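Local coordinates for protein putative NAD(P)H-dependent FMN-containing oxidoreductase YwqN (Bacillus subtilis, PDB 1RLI) that probably acts as an NAD(P)H-dependent oxidoreductase that uses FMN as its cofactor, at residues D[24-29]-D[175-180]; D[68-73]-D[104-109]; D[118-123]-D[134-139]. All coordinates share one frame; numbering follows the deposited sequence.

Contact 1: D[24-29]-D[175-180]; sequences EKAVQG and SRLLKR
Ala26, near the end of helix 18-27, lies against two leucines of the chain's C-terminal tail. Its CB meets Leu177 CD2 at 3.9 Å and Leu178 CD2 at 4.1 Å, so both leucine branches close on the same side of one methyl group. This is the tight part of the contact. The carbonyl Ala26 O is modelled only 3.0 Å from Leu178 CD2, short enough to make the exact placing of that branch doubtful. Leu177 reaches the helix with its CG anti to the backbone N (chi1 -172°), and its CB also comes within 4.1 Å of Ala26 CB.

The solvent side is looser. There the Lys25 chain, bent at chi2 and chi3, passes Ser175 with CE 3.4 Å from OG. It is the aliphatic part of the lysine that makes this approach; Ser175 OG bonds back to Leu171 O, one turn earlier in its own helix.

Arg176 has already left helical geometry, and the tail runs on from helix 168-175 past the end of helix 18-27. Beneath them both lies strand 117-124: Ala26 and Leu177 rest on Ile121, and Leu177 and Leu178 on Tyr119, while Val27 turns to Ile6 and Val8 of strand 6-10.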
ATOM      1  N   GLU D  24      20.108  -9.725 -15.379  1.00 32.74           N
ATOM      2  CA  GLU D  24      21.005  -9.662 -16.527  1.00 35.02           C
ATOM      3  C   GLU D  24      20.420  -8.829 -17.664  1.00 33.50           C
ATOM      4  O   GLU D  24      21.156  -8.138 -18.368  1.00 34.35           O
ATOM      5  CB  GLU D  24      21.342 -11.068 -17.019  1.00 39.08           C
ATOM      6  CG  GLU D  24      22.394 -11.096 -18.122  1.00 46.90           C
ATOM      7  CD  GLU D  24      23.700 -10.425 -17.711  1.00 50.51           C
ATOM      8  OE1 GLU D  24      24.189 -10.702 -16.593  1.00 53.29           O
ATOM      9  OE2 GLU D  24      24.242  -9.628 -18.511  1.00 53.25           O
ATOM     10  N   LYS D  25      19.101  -8.890 -17.840  1.00 33.69           N
ATOM     11  CA  LYS D  25      18.426  -8.118 -18.882  1.00 32.31           C
ATOM     12  C   LYS D  25      18.564  -6.628 -18.569  1.00 31.99           C
ATOM     13  O   LYS D  25      18.744  -5.800 -19.471  1.00 29.58           O
ATOM     14  CB  LYS D  25      16.934  -8.477 -18.941  1.00 35.82           C
ATOM     15  CG  LYS D  25      16.645  -9.954 -19.180  1.00 39.71           C
ATOM     16  CD  LYS D  25      16.915 -10.374 -20.616  1.00 43.70           C
ATOM     17  CE  LYS D  25      15.886  -9.774 -21.564  1.00 46.74           C
ATOM     18  NZ  LYS D  25      15.996 -10.318 -22.948  1.00 49.11           N
ATOM     19  N   ALA D  26      18.482  -6.290 -17.283  1.00 28.13           N
ATOM     20  CA  ALA D  26      18.586  -4.902 -16.869  1.00 29.07           C
ATOM     21  C   ALA D  26      19.994  -4.319 -16.997  1.00 28.29           C
ATOM     22  O   ALA D  26      20.148  -3.170 -17.412  1.00 30.60           O
ATOM     23  CB  ALA D  26      18.078  -4.744 -15.419  1.00 28.95           C
ATOM     24  N   VAL D  27      21.015  -5.103 -16.659  1.00 29.69           N
ATOM     25  CA  VAL D  27      22.397  -4.623 -16.708  1.00 31.20           C
ATOM     26  C   VAL D  27      23.244  -5.201 -17.839  1.00 33.97           C
ATOM     27  O   VAL D  27      24.476  -5.121 -17.787  1.00 33.88           O
ATOM     28  CB  VAL D  27      23.152  -4.921 -15.387  1.00 31.21           C
ATOM     29  CG1 VAL D  27      22.440  -4.268 -14.214  1.00 30.67           C
ATOM     30  CG2 VAL D  27      23.264  -6.420 -15.183  1.00 31.30           C
ATOM     31  N   GLN D  28      22.597  -5.787 -18.844  1.00 34.28           N
ATOM     32  CA  GLN D  28      23.307  -6.379 -19.977  1.00 36.19           C
ATOM     33  C   GLN D  28      24.351  -5.430 -20.585  1.00 34.68           C
ATOM     34  O   GLN D  28      24.054  -4.270 -20.880  1.00 34.68           O
ATOM     35  CB  GLN D  28      22.299  -6.788 -21.050  1.00 38.93           C
ATOM     36  CG  GLN D  28      22.905  -7.530 -22.223  1.00 47.07           C
ATOM     37  CD  GLN D  28      21.861  -7.961 -23.232  1.00 50.13           C
ATOM     38  OE1 GLN D  28      21.104  -7.136 -23.755  1.00 52.33           O
ATOM     39  NE2 GLN D  28      21.812  -9.259 -23.514  1.00 52.21           N
ATOM     40  N   GLY D  29      25.580  -5.915 -20.748  1.00 33.60           N
ATOM     41  CA  GLY D  29      26.620  -5.089 -21.345  1.00 32.80           C
ATOM     42  C   GLY D  29      27.484  -4.292 -20.390  1.00 31.35           C
ATOM     43  O   GLY D  29      28.676  -4.094 -20.637  1.00 33.11           O
ATOM     44  N   SER D 175      14.605  -4.986 -19.395  1.00 25.79           N
ATOM     45  CA  SER D 175      15.531  -4.445 -20.390  1.00 28.72           C
ATOM     46  C   SER D 175      15.456  -2.934 -20.434  1.00 27.51           C
ATOM     47  O   SER D 175      16.431  -2.264 -20.758  1.00 28.59           O
ATOM     48  CB  SER D 175      15.209  -4.985 -21.782  1.00 32.09           C
ATOM     49  OG  SER D 175      15.515  -6.358 -21.859  1.00 38.23           O
ATOM     50  N   ARG D 176      14.286  -2.391 -20.117  1.00 24.95           N
ATOM     51  CA  ARG D 176      14.114  -0.950 -20.137  1.00 27.52           C
ATOM     52  C   ARG D 176      14.140  -0.362 -18.742  1.00 27.09           C
ATOM     53  O   ARG D 176      13.720   0.771 -18.537  1.00 29.62           O
ATOM     54  CB  ARG D 176      12.793  -0.612 -20.840  1.00 25.33           C
ATOM     55  CG  ARG D 176      12.732  -1.172 -22.262  1.00 29.25           C
ATOM     56  CD  ARG D 176      11.368  -0.973 -22.899  1.00 32.53           C
ATOM     57  NE  ARG D 176      11.395  -1.300 -24.327  1.00 32.95           N
ATOM     58  CZ  ARG D 176      11.581  -2.518 -24.823  1.00 37.00           C
ATOM     59  NH1 ARG D 176      11.754  -3.559 -24.013  1.00 37.16           N
ATOM     60  NH2 ARG D 176      11.609  -2.694 -26.139  1.00 38.66           N
ATOM     61  N   LEU D 177      14.652  -1.122 -17.780  1.00 26.46           N
ATOM     62  CA  LEU D 177      14.665  -0.663 -16.394  1.00 26.59           C
ATOM     63  C   LEU D 177      15.430   0.624 -16.120  1.00 29.22           C
ATOM     64  O   LEU D 177      14.897   1.551 -15.520  1.00 26.91           O
ATOM     65  CB  LEU D 177      15.226  -1.748 -15.482  1.00 25.35           C
ATOM     66  CG  LEU D 177      15.091  -1.437 -13.986  1.00 24.88           C
ATOM     67  CD1 LEU D 177      13.613  -1.243 -13.606  1.00 27.37           C
ATOM     68  CD2 LEU D 177      15.702  -2.578 -13.199  1.00 25.77           C
ATOM     69  N   LEU D 178      16.685   0.674 -16.539  1.00 31.67           N
ATOM     70  CA  LEU D 178      17.493   1.850 -16.267  1.00 37.78           C
ATOM     71  C   LEU D 178      17.024   3.081 -17.025  1.00 42.77           C
ATOM     72  O   LEU D 178      16.989   3.077 -18.254  1.00 44.24           O
ATOM     73  CB  LEU D 178      18.965   1.555 -16.576  1.00 37.70           C
ATOM     74  CG  LEU D 178      19.652   0.558 -15.633  1.00 36.31           C
ATOM     75  CD1 LEU D 178      19.411   0.972 -14.193  1.00 36.08           C
ATOM     76  CD2 LEU D 178      19.108  -0.825 -15.857  1.00 39.59           C
ATOM     77  N   LYS D 179      16.653   4.125 -16.281  1.00 47.76           N
ATOM     78  CA  LYS D 179      16.191   5.374 -16.885  1.00 53.92           C
ATOM     79  C   LYS D 179      17.257   5.939 -17.811  1.00 56.62           C
ATOM     80  O   LYS D 179      18.446   5.669 -17.641  1.00 56.41           O
ATOM     81  CB  LYS D 179      15.847   6.421 -15.813  1.00 56.01           C
ATOM     82  CG  LYS D 179      14.529   6.171 -15.086  1.00 59.53           C
ATOM     83  CD  LYS D 179      14.069   7.411 -14.327  1.00 62.22           C
ATOM     84  CE  LYS D 179      12.741   7.169 -13.617  1.00 64.00           C
ATOM     85  NZ  LYS D 179      12.238   8.384 -12.905  1.00 65.10           N
ATOM     86  N   ARG D 180      16.825   6.728 -18.788  1.00 59.55           N
ATOM     87  CA  ARG D 180      17.743   7.320 -19.747  1.00 63.04           C
ATOM     88  C   ARG D 180      17.354   8.754 -20.084  1.00 63.57           C
ATOM     89  O   ARG D 180      18.271   9.595 -20.225  1.00 64.03           O
ATOM     90  CB  ARG D 180      17.778   6.471 -21.018  1.00 65.77           C
ATOM     91  CG  ARG D 180      16.435   6.327 -21.704  1.00 69.78           C
ATOM     92  CD  ARG D 180      16.469   5.230 -22.757  1.00 73.55           C
ATOM     93  NE  ARG D 180      17.501   5.453 -23.767  1.00 76.22           N
ATOM     94  CZ  ARG D 180      17.687   4.672 -24.826  1.00 77.82           C
ATOM     95  NH1 ARG D 180      16.906   3.615 -25.018  1.00 78.59           N
ATOM     96  NH2 ARG D 180      18.654   4.945 -25.695  1.00 78.78           N
TER

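Contact 2: D[68-73]-D[104-109]; sequences RILQCH and PRFPDF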
ATOM      1  N   ARG D  68      31.973  -2.623  -1.703  1.00 24.84           N
ATOM      2  CA  ARG D  68      31.700  -2.609  -3.135  1.00 26.41           C
ATOM      3  C   ARG D  68      30.497  -1.741  -3.471  1.00 26.56           C
ATOM      4  O   ARG D  68      30.524  -0.973  -4.438  1.00 26.02           O
ATOM      5  CB  ARG D  68      31.494  -4.036  -3.632  1.00 29.65           C
ATOM      6  CG  ARG D  68      32.775  -4.830  -3.605  1.00 33.97           C
ATOM      7  CD  ARG D  68      32.510  -6.294  -3.781  1.00 37.63           C
ATOM      8  NE  ARG D  68      31.923  -6.610  -5.076  1.00 41.62           N
ATOM      9  CZ  ARG D  68      31.236  -7.721  -5.313  1.00 44.93           C
ATOM     10  NH1 ARG D  68      31.056  -8.602  -4.334  1.00 47.34           N
ATOM     11  NH2 ARG D  68      30.737  -7.956  -6.518  1.00 47.22           N
ATOM     12  N   ILE D  69      29.443  -1.850  -2.666  1.00 22.87           N
ATOM     13  CA  ILE D  69      28.244  -1.046  -2.872  1.00 23.93           C
ATOM     14  C   ILE D  69      28.539   0.441  -2.814  1.00 23.08           C
ATOM     15  O   ILE D  69      27.975   1.233  -3.576  1.00 23.33           O
ATOM     16  CB  ILE D  69      27.179  -1.357  -1.792  1.00 26.96           C
ATOM     17  CG1 ILE D  69      26.435  -2.626  -2.167  1.00 29.00           C
ATOM     18  CG2 ILE D  69      26.233  -0.164  -1.618  1.00 31.53           C
ATOM     19  CD1 ILE D  69      25.473  -3.104  -1.079  1.00 32.19           C
ATOM     20  N   LEU D  70      29.414   0.832  -1.895  1.00 21.73           N
ATOM     21  CA  LEU D  70      29.719   2.238  -1.737  1.00 23.82           C
ATOM     22  C   LEU D  70      30.378   2.843  -2.962  1.00 24.86           C
ATOM     23  O   LEU D  70      30.279   4.050  -3.184  1.00 26.97           O
ATOM     24  CB  LEU D  70      30.569   2.456  -0.476  1.00 24.05           C
ATOM     25  CG  LEU D  70      29.689   2.261   0.772  1.00 23.65           C
ATOM     26  CD1 LEU D  70      30.530   2.322   2.053  1.00 26.94           C
ATOM     27  CD2 LEU D  70      28.610   3.338   0.791  1.00 23.94           C
ATOM     28  N   GLN D  71      31.021   2.012  -3.774  1.00 24.48           N
ATOM     29  CA  GLN D  71      31.673   2.511  -4.983  1.00 26.79           C
ATOM     30  C   GLN D  71      30.724   2.614  -6.184  1.00 26.78           C
ATOM     31  O   GLN D  71      31.118   3.109  -7.243  1.00 26.02           O
ATOM     32  CB  GLN D  71      32.843   1.600  -5.349  1.00 31.25           C
ATOM     33  CG  GLN D  71      33.839   1.396  -4.212  1.00 38.87           C
ATOM     34  CD  GLN D  71      35.057   0.591  -4.633  1.00 42.84           C
ATOM     35  OE1 GLN D  71      35.858   1.043  -5.452  1.00 47.08           O
ATOM     36  NE2 GLN D  71      35.199  -0.607  -4.076  1.00 45.35           N
ATOM     37  N   CYS D  72      29.479   2.169  -6.018  1.00 24.51           N
ATOM     38  CA  CYS D  72      28.517   2.186  -7.116  1.00 23.90           C
ATOM     39  C   CYS D  72      27.439   3.254  -6.972  1.00 24.67           C
ATOM     40  O   CYS D  72      26.855   3.437  -5.896  1.00 25.40           O
ATOM     41  CB  CYS D  72      27.869   0.802  -7.259  1.00 25.53           C
ATOM     42  SG  CYS D  72      29.040  -0.515  -7.630  1.00 25.35           S
ATOM     43  N   HIS D  73      27.178   3.963  -8.063  1.00 21.03           N
ATOM     44  CA  HIS D  73      26.176   5.023  -8.046  1.00 23.46           C
ATOM     45  C   HIS D  73      24.757   4.482  -8.206  1.00 20.82           C
ATOM     46  O   HIS D  73      23.795   5.078  -7.721  1.00 19.52           O
ATOM     47  CB  HIS D  73      26.448   6.028  -9.172  1.00 28.87           C
ATOM     48  CG  HIS D  73      25.549   7.224  -9.138  1.00 31.36           C
ATOM     49  ND1 HIS D  73      24.803   7.627 -10.225  1.00 35.72           N
ATOM     50  CD2 HIS D  73      25.278   8.107  -8.149  1.00 34.60           C
ATOM     51  CE1 HIS D  73      24.114   8.707  -9.908  1.00 36.02           C
ATOM     52  NE2 HIS D  73      24.385   9.021  -8.654  1.00 36.49           N
ATOM     53  N   PRO D 104      31.996   3.023  12.738  1.00 20.64           N
ATOM     54  CA  PRO D 104      33.041   4.013  12.470  1.00 22.17           C
ATOM     55  C   PRO D 104      33.922   3.686  11.266  1.00 23.63           C
ATOM     56  O   PRO D 104      34.666   4.546  10.795  1.00 27.18           O
ATOM     57  CB  PRO D 104      33.836   4.038  13.783  1.00 22.10           C
ATOM     58  CG  PRO D 104      33.806   2.604  14.180  1.00 21.84           C
ATOM     59  CD  PRO D 104      32.312   2.258  13.956  1.00 20.69           C
ATOM     60  N   ARG D 105      33.878   2.458  10.773  1.00 22.67           N
ATOM     61  CA  ARG D 105      34.687   2.126   9.607  1.00 26.21           C
ATOM     62  C   ARG D 105      34.052   2.645   8.314  1.00 26.75           C
ATOM     63  O   ARG D 105      34.693   2.667   7.262  1.00 28.33           O
ATOM     64  CB  ARG D 105      34.879   0.619   9.510  1.00 28.26           C
ATOM     65  CG  ARG D 105      35.593   0.035  10.702  1.00 29.43           C
ATOM     66  CD  ARG D 105      35.470  -1.450  10.657  1.00 29.23           C
ATOM     67  NE  ARG D 105      34.064  -1.834  10.613  1.00 31.07           N
ATOM     68  CZ  ARG D 105      33.645  -3.055  10.301  1.00 31.91           C
ATOM     69  NH1 ARG D 105      34.536  -3.998  10.006  1.00 36.01           N
ATOM     70  NH2 ARG D 105      32.353  -3.338  10.287  1.00 30.97           N
ATOM     71  N   PHE D 106      32.794   3.059   8.401  1.00 23.87           N
ATOM     72  CA  PHE D 106      32.062   3.586   7.252  1.00 25.10           C
ATOM     73  C   PHE D 106      31.388   4.838   7.779  1.00 26.40           C
ATOM     74  O   PHE D 106      30.151   4.939   7.782  1.00 25.71           O
ATOM     75  CB  PHE D 106      31.008   2.579   6.793  1.00 24.37           C
ATOM     76  CG  PHE D 106      31.578   1.283   6.308  1.00 26.75           C
ATOM     77  CD1 PHE D 106      32.208   1.210   5.065  1.00 25.56           C
ATOM     78  CD2 PHE D 106      31.505   0.132   7.095  1.00 24.97           C
ATOM     79  CE1 PHE D 106      32.756   0.014   4.612  1.00 28.52           C
ATOM     80  CE2 PHE D 106      32.047  -1.069   6.653  1.00 30.26           C
ATOM     81  CZ  PHE D 106      32.677  -1.131   5.401  1.00 29.02           C
ATOM     82  N   PRO D 107      32.201   5.828   8.213  1.00 26.47           N
ATOM     83  CA  PRO D 107      31.733   7.095   8.770  1.00 28.09           C
ATOM     84  C   PRO D 107      30.799   7.960   7.947  1.00 29.06           C
ATOM     85  O   PRO D 107      30.057   8.765   8.508  1.00 30.64           O
ATOM     86  CB  PRO D 107      33.041   7.820   9.122  1.00 29.10           C
ATOM     87  CG  PRO D 107      33.962   7.354   8.060  1.00 28.59           C
ATOM     88  CD  PRO D 107      33.665   5.866   8.017  1.00 27.29           C
ATOM     89  N   ASP D 108      30.818   7.794   6.627  1.00 26.99           N
ATOM     90  CA  ASP D 108      29.970   8.607   5.762  1.00 25.51           C
ATOM     91  C   ASP D 108      28.886   7.797   5.046  1.00 24.21           C
ATOM     92  O   ASP D 108      28.326   8.256   4.051  1.00 22.29           O
ATOM     93  CB  ASP D 108      30.835   9.299   4.719  1.00 28.72           C
ATOM     94  CG  ASP D 108      31.966  10.075   5.343  1.00 33.56           C
ATOM     95  OD1 ASP D 108      31.667  10.972   6.153  1.00 33.68           O
ATOM     96  OD2 ASP D 108      33.140   9.781   5.020  1.00 37.45           O
ATOM     97  N   PHE D 109      28.577   6.620   5.584  1.00 20.70           N
ATOM     98  CA  PHE D 109      27.593   5.712   5.006  1.00 20.90           C
ATOM     99  C   PHE D 109      26.262   6.362   4.636  1.00 21.78           C
ATOM    100  O   PHE D 109      25.807   6.242   3.504  1.00 20.86           O
ATOM    101  CB  PHE D 109      27.350   4.538   5.971  1.00 20.54           C
ATOM    102  CG  PHE D 109      26.462   3.454   5.410  1.00 20.52           C
ATOM    103  CD1 PHE D 109      26.868   2.704   4.300  1.00 20.47           C
ATOM    104  CD2 PHE D 109      25.222   3.175   5.996  1.00 19.39           C
ATOM    105  CE1 PHE D 109      26.062   1.693   3.782  1.00 19.71           C
ATOM    106  CE2 PHE D 109      24.408   2.161   5.473  1.00 18.54           C
ATOM    107  CZ  PHE D 109      24.835   1.422   4.368  1.00 19.11           C
TER
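Leu70 meets Phe106 and Phe109 through a fork set by its torsions: CG stands beside the backbone N (chi1 -72°) and the chain extends at chi2 (174°), sending its two methyls to different rings. The phenylalanines differ at chi1. Phe106 has CG beside its backbone N, whereas Phe109 has CG anti to it (-174°), and the two rings approach the leucine from separate directions.

Leu70 CD1 is the closer branch, 3.6 Å from Phe106 CD1 and 4.1 Å from CE1 of the same ring, so it bears mainly on CD1, and obliquely to the ring. The other branch, CD2, comes to 4.0 Å from Phe109 CD1. The side chains of Leu70 and Phe109 run at about a right angle. Nothing polar crosses between the segments; the contact is one leucine fitted to two aromatic rings.

The backbone sets both rings on the leucine's side. A type I turn spans Phe106 to Phe109, with Phe109 N bonded to Phe106 O at 3.2 Å, and helix 109-114 starts at the turn's last residue. Phe106 CE2 also lies over one face of the Arg105 guanidinium, near its rim; that arginine forms salt bridges with Asp63 and Asp103. Leu70 stands at the C-terminal end of its helix, where Cys72 N bonds to Ile69 O at 3.0 Å, and Lys116 NZ takes up the carbonyl oxygens of Leu70 and Cys72.

The contact joins the C-terminal end of helix 62-70 to the loop between helices 97-100 and 109-114. Phe106 continues along helix 62-70 onto Asp63, Ile66 and Glu67, and Phe109 reaches Ile66. On the sheet side, Ile69 packs on Ile9 of strand 6-10 and Ile35 of strand 33-41, and the chain passes through His73, which with Lys5 binds a platinum ion, into strand 74-80.

Contact 3: D[118-123]-D[134-139]; sequences AYVIAV and PLIQQF
Gln138 N donates to Pro134 O at 2.8 Å, and Phe139 N to Leu135 O at 2.9 Å. These two helical bonds fix the turn that presents Leu135, Ile136 and Phe139 to Val120 and Ala122 of the strand.

Val120 carries most of the contact. Its CG2 sits over one face of the Phe139 ring, 3.9 Å from the centroid and 18° off the ring normal, a CH-pi contact displaced toward the CG side. The other branch, CG1, is anti to the backbone N (chi1 172°), which puts CG1 out past the CD2-CE2 side of the ring while CG2 stays over the face: CG1 lies 3.8 Å from Phe139 CE2 and also meets Ile136 CD1 at 4.0 Å. Two residues on along the strand, Ala122 CB touches Leu135 CD2 at 4.3 Å.

Strand 118-123 and helix 134-139 run nearly antiparallel, at 158°. They are the first two elements of a beta-alpha-beta crossover: strand 117-124, helix 133-146, then strand 149-157, which lies next to the first strand and parallel to it, as in the flavodoxin-like fold of this family. Val120 therefore also touches Phe150 and Tyr153 of that last strand. An alanine in place of Phe139 would probably leave both Val120 methyls without the ring they lie against, opening a gap between helix and sheet.

The far side of the helix faces other subunits. Gln138 NE2 bonds to Phe84 O of the third subunit, and Gln137 packs against Gln137 of each of the three others.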
ATOM      1  N   ALA D 118      18.321   3.841  -6.713  1.00 19.13           N
ATOM      2  CA  ALA D 118      17.941   2.457  -6.450  1.00 18.01           C
ATOM      3  C   ALA D 118      16.845   1.948  -7.370  1.00 17.66           C
ATOM      4  O   ALA D 118      15.946   2.698  -7.730  1.00 16.79           O
ATOM      5  CB  ALA D 118      17.464   2.327  -4.994  1.00 18.11           C
ATOM      6  N   TYR D 119      16.931   0.659  -7.708  1.00 16.19           N
ATOM      7  CA  TYR D 119      15.950  -0.034  -8.548  1.00 15.31           C
ATOM      8  C   TYR D 119      15.674  -1.358  -7.878  1.00 16.57           C
ATOM      9  O   TYR D 119      16.520  -1.872  -7.136  1.00 15.52           O
ATOM     10  CB  TYR D 119      16.501  -0.350  -9.936  1.00 16.07           C
ATOM     11  CG  TYR D 119      16.730   0.869 -10.788  1.00 19.19           C
ATOM     12  CD1 TYR D 119      15.777   1.277 -11.730  1.00 17.19           C
ATOM     13  CD2 TYR D 119      17.909   1.611 -10.663  1.00 20.79           C
ATOM     14  CE1 TYR D 119      16.004   2.402 -12.537  1.00 22.65           C
ATOM     15  CE2 TYR D 119      18.142   2.735 -11.467  1.00 20.22           C
ATOM     16  CZ  TYR D 119      17.188   3.117 -12.401  1.00 21.09           C
ATOM     17  OH  TYR D 119      17.447   4.211 -13.211  1.00 23.26           O
ATOM     18  N   VAL D 120      14.504  -1.931  -8.157  1.00 15.25           N
ATOM     19  CA  VAL D 120      14.135  -3.221  -7.578  1.00 14.28           C
ATOM     20  C   VAL D 120      13.615  -4.183  -8.650  1.00 16.31           C
ATOM     21  O   VAL D 120      12.847  -3.786  -9.519  1.00 15.64           O
ATOM     22  CB  VAL D 120      13.009  -3.063  -6.510  1.00 14.50           C
ATOM     23  CG1 VAL D 120      12.508  -4.442  -6.059  1.00 16.32           C
ATOM     24  CG2 VAL D 120      13.532  -2.260  -5.288  1.00 13.55           C
ATOM     25  N   ILE D 121      14.042  -5.440  -8.580  1.00 15.85           N
ATOM     26  CA  ILE D 121      13.546  -6.487  -9.482  1.00 17.25           C
ATOM     27  C   ILE D 121      13.057  -7.570  -8.514  1.00 17.39           C
ATOM     28  O   ILE D 121      13.845  -8.072  -7.711  1.00 18.03           O
ATOM     29  CB  ILE D 121      14.663  -7.091 -10.371  1.00 18.37           C
ATOM     30  CG1 ILE D 121      15.176  -6.027 -11.348  1.00 18.20           C
ATOM     31  CG2 ILE D 121      14.123  -8.296 -11.124  1.00 20.33           C
ATOM     32  CD1 ILE D 121      16.391  -6.461 -12.121  1.00 20.76           C
ATOM     33  N   ALA D 122      11.770  -7.908  -8.570  1.00 15.24           N
ATOM     34  CA  ALA D 122      11.206  -8.916  -7.676  1.00 15.76           C
ATOM     35  C   ALA D 122      10.356  -9.896  -8.474  1.00 17.64           C
ATOM     36  O   ALA D 122       9.543  -9.501  -9.318  1.00 17.64           O
ATOM     37  CB  ALA D 122      10.358  -8.252  -6.581  1.00 19.09           C
ATOM     38  N   VAL D 123      10.552 -11.172  -8.202  1.00 17.78           N
ATOM     39  CA  VAL D 123       9.827 -12.202  -8.928  1.00 18.06           C
ATOM     40  C   VAL D 123       9.084 -13.087  -7.959  1.00 20.49           C
ATOM     41  O   VAL D 123       9.664 -13.545  -6.985  1.00 20.08           O
ATOM     42  CB  VAL D 123      10.806 -13.083  -9.747  1.00 21.35           C
ATOM     43  CG1 VAL D 123      10.023 -14.130 -10.538  1.00 21.18           C
ATOM     44  CG2 VAL D 123      11.633 -12.217 -10.676  1.00 23.01           C
ATOM     45  N   PRO D 134       2.756  -4.381  -1.802  1.00 14.41           N
ATOM     46  CA  PRO D 134       3.183  -3.946  -0.464  1.00 14.55           C
ATOM     47  C   PRO D 134       4.712  -3.980  -0.360  1.00 13.09           C
ATOM     48  O   PRO D 134       5.320  -3.107   0.271  1.00 12.99           O
ATOM     49  CB  PRO D 134       2.532  -4.974   0.454  1.00 13.99           C
ATOM     50  CG  PRO D 134       1.212  -5.201  -0.230  1.00 15.21           C
ATOM     51  CD  PRO D 134       1.630  -5.326  -1.707  1.00 13.98           C
ATOM     52  N   LEU D 135       5.331  -4.986  -0.971  1.00 10.77           N
ATOM     53  CA  LEU D 135       6.800  -5.075  -0.909  1.00 13.49           C
ATOM     54  C   LEU D 135       7.445  -3.866  -1.608  1.00 11.77           C
ATOM     55  O   LEU D 135       8.425  -3.295  -1.137  1.00 12.91           O
ATOM     56  CB  LEU D 135       7.301  -6.388  -1.566  1.00 13.87           C
ATOM     57  CG  LEU D 135       8.819  -6.462  -1.805  1.00 14.86           C
ATOM     58  CD1 LEU D 135       9.596  -6.299  -0.467  1.00 15.56           C
ATOM     59  CD2 LEU D 135       9.142  -7.841  -2.454  1.00 14.72           C
ATOM     60  N   ILE D 136       6.915  -3.481  -2.753  1.00 11.80           N
ATOM     61  CA  ILE D 136       7.470  -2.330  -3.455  1.00 12.25           C
ATOM     62  C   ILE D 136       7.297  -1.091  -2.579  1.00 13.01           C
ATOM     63  O   ILE D 136       8.185  -0.260  -2.516  1.00 12.38           O
ATOM     64  CB  ILE D 136       6.788  -2.131  -4.837  1.00 11.31           C
ATOM     65  CG1 ILE D 136       7.061  -3.361  -5.719  1.00 12.51           C
ATOM     66  CG2 ILE D 136       7.331  -0.872  -5.539  1.00 13.80           C
ATOM     67  CD1 ILE D 136       8.568  -3.638  -5.948  1.00 15.89           C
ATOM     68  N   GLN D 137       6.162  -0.973  -1.890  1.00 11.75           N
ATOM     69  CA  GLN D 137       5.948   0.191  -1.023  1.00 12.82           C
ATOM     70  C   GLN D 137       6.870   0.147   0.192  1.00 16.02           C
ATOM     71  O   GLN D 137       7.270   1.186   0.723  1.00 15.39           O
ATOM     72  CB  GLN D 137       4.482   0.272  -0.595  1.00 16.17           C
ATOM     73  CG  GLN D 137       3.551   0.494  -1.772  1.00 20.49           C
ATOM     74  CD  GLN D 137       2.092   0.516  -1.355  1.00 25.33           C
ATOM     75  OE1 GLN D 137       1.532  -0.511  -0.963  1.00 33.67           O
ATOM     76  NE2 GLN D 137       1.475   1.685  -1.422  1.00 26.74           N
ATOM     77  N   GLN D 138       7.235  -1.057   0.617  1.00 13.90           N
ATOM     78  CA  GLN D 138       8.150  -1.203   1.730  1.00 13.95           C
ATOM     79  C   GLN D 138       9.505  -0.698   1.232  1.00 15.41           C
ATOM     80  O   GLN D 138      10.176   0.075   1.925  1.00 12.47           O
ATOM     81  CB  GLN D 138       8.226  -2.684   2.123  1.00 15.90           C
ATOM     82  CG  GLN D 138       9.004  -2.995   3.379  1.00 19.62           C
ATOM     83  CD  GLN D 138       8.843  -4.470   3.740  1.00 27.91           C
ATOM     84  OE1 GLN D 138       9.337  -5.346   3.027  1.00 28.96           O
ATOM     85  NE2 GLN D 138       8.113  -4.749   4.821  1.00 25.52           N
ATOM     86  N   PHE D 139       9.905  -1.099   0.020  1.00 14.48           N
ATOM     87  CA  PHE D 139      11.197  -0.630  -0.525  1.00 15.39           C
ATOM     88  C   PHE D 139      11.183   0.892  -0.636  1.00 15.98           C
ATOM     89  O   PHE D 139      12.197   1.545  -0.377  1.00 15.58           O
ATOM     90  CB  PHE D 139      11.483  -1.240  -1.904  1.00 13.76           C
ATOM     91  CG  PHE D 139      12.145  -2.589  -1.852  1.00 15.10           C
ATOM     92  CD1 PHE D 139      13.414  -2.732  -1.281  1.00 16.08           C
ATOM     93  CD2 PHE D 139      11.514  -3.721  -2.383  1.00 16.31           C
ATOM     94  CE1 PHE D 139      14.056  -3.981  -1.236  1.00 18.94           C
ATOM     95  CE2 PHE D 139      12.151  -4.988  -2.345  1.00 15.36           C
ATOM     96  CZ  PHE D 139      13.425  -5.113  -1.771  1.00 17.84           C
TER

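How the contacts relate
Contact 3 is the most central, about 8 Å from the chain centre, and all its touching residues are buried. Contact 2, centred about 17 Å out, is peripheral yet still largely buried, whereas contact 1, at about 14 Å, is only partly so, with Ser175 exposed. Contacts 1 and 3 share strand 117-124: Val120 and Ala122 face helix 133-146, while Tyr119 and Ile121 face the other way and pack against contact 1, where Tyr119 OH and Lys179 N, 3.2 Å apart, probably hydrogen-bond. Contact 2 touches neither of the others. Packing is aromatic in contacts 2 and 3 and aliphatic in contact 1, which alone has a polar atom approached at its surface.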